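Local atomic coordinates of erythromycin C-12 hydroxylase (PDB entry 2JJN), a protein that hydroxylates the macrolactone ring of erythromycin D at C-12 to give erythromycin C, as a heme-dependent cytochrome P450 monooxygenase. Residues G167-I172 and Q391-T396. The protein carries 2 engineered substitutions. Residues are numbered along the deposited sequence; the frame is centred on the assembly and turned at random.
Sequences GALVDI and QIVLGT
Q391 reaches across to the C-terminal end of helix 165-171 and spends both hydrogens of its amide nitrogen there, a compact illustration of how one side-chain amide can serve two carbonyls at a helix end. NE2 donates to the carbonyl oxygen of L169 at 2.8 Å and to that of I172 at 2.7 Å, and both bonds are nearly straight at the hydrogen, 165° and 163°. The two acceptors lie close to the amide plane of Q391, whereas NE2 itself stands well above the carbonyl plane of L169 and is tilted from that of I172. CD lies anti to CA (chi2 169°), extending the chain toward the helix end. The amide oxygen OE1 accepts a bond from the backbone N of M174, so both ends of the amide are engaged by backbone at and just beyond the helix end. L169 O has a second donor, a water 2.8 Å from it, and this water accepts from Q391 N at 3.1 Å. Side chain and backbone of one residue thus converge on one carbonyl. Beside this polar grip, L169 CD1 lies 3.9 Å from each of V393 CG1 and CG2, the side chains crossing at about a right angle, and L169 CD2 meets I392 CG2 at 4.2 Å; L169 and V393 also touch I244 of helix 228-259. Directional bonds to the carbonyls of L169, in the last turn, and I172, just past it, thus fix the amide, while L169, I392 and V393 supply apolar contact, joining the helix end to a loop that passes near the substrate-binding residue Q292, about 6 Å from I392 between side chains.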
ATOM      1  N   GLY A 167     -13.419  -4.479   4.084  1.00 40.26           N
ATOM      2  CA  GLY A 167     -14.820  -4.462   3.689  1.00 38.81           C
ATOM      3  C   GLY A 167     -15.109  -3.389   2.658  1.00 37.34           C
ATOM      4  O   GLY A 167     -15.812  -3.639   1.674  1.00 36.92           O
ATOM      5  N   ALA A 168     -14.589  -2.186   2.902  1.00 36.24           N
ATOM      6  CA  ALA A 168     -14.810  -1.045   2.001  1.00 35.56           C
ATOM      7  C   ALA A 168     -14.287  -1.377   0.596  1.00 35.36           C
ATOM      8  O   ALA A 168     -14.931  -1.073  -0.421  1.00 34.57           O
ATOM      9  CB  ALA A 168     -14.091   0.189   2.546  1.00 35.59           C
ATOM     10  N   LEU A 169     -13.112  -2.015   0.548  1.00 34.55           N
ATOM     11  CA  LEU A 169     -12.487  -2.343  -0.729  1.00 33.67           C
ATOM     12  C   LEU A 169     -13.316  -3.359  -1.484  1.00 33.65           C
ATOM     13  O   LEU A 169     -13.249  -3.429  -2.712  1.00 33.73           O
ATOM     14  CB  LEU A 169     -11.051  -2.887  -0.514  1.00 32.53           C
ATOM     15  CG  LEU A 169      -9.987  -1.958   0.075  0.60 33.03           C
ATOM     16  CD1 LEU A 169      -8.590  -2.585   0.018  0.60 32.63           C
ATOM     17  CD2 LEU A 169      -9.966  -0.595  -0.622  0.60 33.66           C
ATOM     18  N   VAL A 170     -14.115  -4.143  -0.757  1.00 34.10           N
ATOM     19  CA  VAL A 170     -14.981  -5.127  -1.392  1.00 34.50           C
ATOM     20  C   VAL A 170     -16.365  -4.551  -1.699  1.00 34.43           C
ATOM     21  O   VAL A 170     -16.945  -4.819  -2.769  1.00 35.17           O
ATOM     22  CB  VAL A 170     -15.094  -6.433  -0.552  1.00 35.20           C
ATOM     23  CG1 VAL A 170     -16.155  -7.360  -1.137  1.00 36.98           C
ATOM     24  CG2 VAL A 170     -13.727  -7.146  -0.500  1.00 36.62           C
ATOM     25  N   ASP A 171     -16.887  -3.760  -0.765  1.00 33.45           N
ATOM     26  CA  ASP A 171     -18.293  -3.319  -0.828  1.00 32.96           C
ATOM     27  C   ASP A 171     -18.555  -2.032  -1.608  1.00 32.03           C
ATOM     28  O   ASP A 171     -19.646  -1.866  -2.201  1.00 31.07           O
ATOM     29  CB  ASP A 171     -18.862  -3.208   0.583  1.00 33.63           C
ATOM     30  CG  ASP A 171     -19.140  -4.560   1.178  1.00 33.10           C
ATOM     31  OD1 ASP A 171     -18.755  -4.794   2.338  1.00 34.08           O
ATOM     32  OD2 ASP A 171     -19.730  -5.400   0.456  1.00 36.80           O
ATOM     33  N   ILE A 172     -17.584  -1.124  -1.614  1.00 29.31           N
ATOM     34  CA  ILE A 172     -17.738   0.105  -2.375  1.00 27.48           C
ATOM     35  C   ILE A 172     -17.220  -0.124  -3.781  1.00 28.53           C
ATOM     36  O   ILE A 172     -16.031  -0.290  -3.979  1.00 29.21           O
ATOM     37  CB  ILE A 172     -17.001   1.316  -1.722  1.00 26.73           C
ATOM     38  CG1 ILE A 172     -17.456   1.517  -0.264  1.00 25.12           C
ATOM     39  CG2 ILE A 172     -17.236   2.581  -2.560  1.00 24.95           C
ATOM     40  CD1 ILE A 172     -16.711   2.586   0.502  1.00 24.94           C
ATOM     41  N   GLN A 391     -10.786  -5.194  -6.654  1.00 19.77           N
ATOM     42  CA  GLN A 391     -10.407  -3.837  -7.019  1.00 20.70           C
ATOM     43  C   GLN A 391      -9.355  -3.251  -6.111  1.00 19.68           C
ATOM     44  O   GLN A 391      -9.162  -3.685  -4.949  1.00 17.99           O
ATOM     45  CB  GLN A 391     -11.637  -2.925  -7.094  1.00 22.40           C
ATOM     46  CG  GLN A 391     -12.805  -3.444  -6.300  1.00 25.51           C
ATOM     47  CD  GLN A 391     -13.928  -2.439  -6.158  1.00 29.25           C
ATOM     48  OE1 GLN A 391     -14.514  -1.974  -7.153  1.00 26.48           O
ATOM     49  NE2 GLN A 391     -14.229  -2.089  -4.912  1.00 31.30           N
ATOM     50  N   ILE A 392      -8.699  -2.232  -6.667  1.00 21.16           N
ATOM     51  CA  ILE A 392      -7.812  -1.339  -5.931  1.00 20.33           C
ATOM     52  C   ILE A 392      -6.462  -1.979  -5.572  1.00 20.81           C
ATOM     53  O   ILE A 392      -5.417  -1.495  -6.051  1.00 22.73           O
ATOM     54  CB  ILE A 392      -8.481  -0.726  -4.680  1.00 22.28           C
ATOM     55  CG1 ILE A 392      -9.778   0.013  -5.081  1.00 20.38           C
ATOM     56  CG2 ILE A 392      -7.495   0.186  -3.929  1.00 22.06           C
ATOM     57  CD1 ILE A 392      -9.657   0.964  -6.225  1.00 24.59           C
ATOM     58  N   VAL A 393      -6.490  -3.035  -4.757  1.00 16.99           N
ATOM     59  CA  VAL A 393      -5.260  -3.700  -4.318  1.00 15.20           C
ATOM     60  C   VAL A 393      -5.082  -5.032  -5.015  1.00 14.98           C
ATOM     61  O   VAL A 393      -6.044  -5.640  -5.537  1.00 14.87           O
ATOM     62  CB  VAL A 393      -5.195  -3.865  -2.785  1.00 16.29           C
ATOM     63  CG1 VAL A 393      -5.275  -2.525  -2.071  1.00 15.48           C
ATOM     64  CG2 VAL A 393      -6.303  -4.802  -2.290  1.00 18.22           C
ATOM     65  N   LEU A 394      -3.825  -5.472  -5.074  1.00 11.99           N
ATOM     66  CA  LEU A 394      -3.502  -6.773  -5.634  1.00 11.11           C
ATOM     67  C   LEU A 394      -3.179  -7.747  -4.501  1.00 10.73           C
ATOM     68  O   LEU A 394      -2.100  -7.718  -3.946  1.00 10.43           O
ATOM     69  CB  LEU A 394      -2.300  -6.636  -6.607  1.00 11.47           C
ATOM     70  CG  LEU A 394      -1.934  -7.914  -7.330  1.00 12.82           C
ATOM     71  CD1 LEU A 394      -2.927  -8.167  -8.490  1.00 13.79           C
ATOM     72  CD2 LEU A 394      -0.514  -7.862  -7.910  1.00 13.57           C
ATOM     73  N   GLY A 395      -4.136  -8.605  -4.116  1.00 10.95           N
ATOM     74  CA  GLY A 395      -3.936  -9.398  -2.904  1.00 10.58           C
ATOM     75  C   GLY A 395      -5.156 -10.245  -2.619  1.00 11.79           C
ATOM     76  O   GLY A 395      -6.106 -10.273  -3.408  1.00 11.82           O
ATOM     77  N   THR A 396      -5.095 -10.927  -1.477  1.00 11.60           N
ATOM     78  CA  THR A 396      -6.242 -11.742  -1.096  1.00 12.05           C
ATOM     79  C   THR A 396      -6.785 -11.297   0.247  1.00 12.96           C
ATOM     80  O   THR A 396      -6.051 -10.855   1.131  1.00 13.84           O
ATOM     81  CB  THR A 396      -5.896 -13.223  -1.085  1.00 13.65           C
ATOM     82  OG1 THR A 396      -4.900 -13.476  -0.104  1.00 13.66           O
ATOM     83  CG2 THR A 396      -5.382 -13.668  -2.481  1.00 12.54           C
TER
HETATM   84  O   HOH W   1     -11.997  -5.633  -3.832  1.00 32.26           O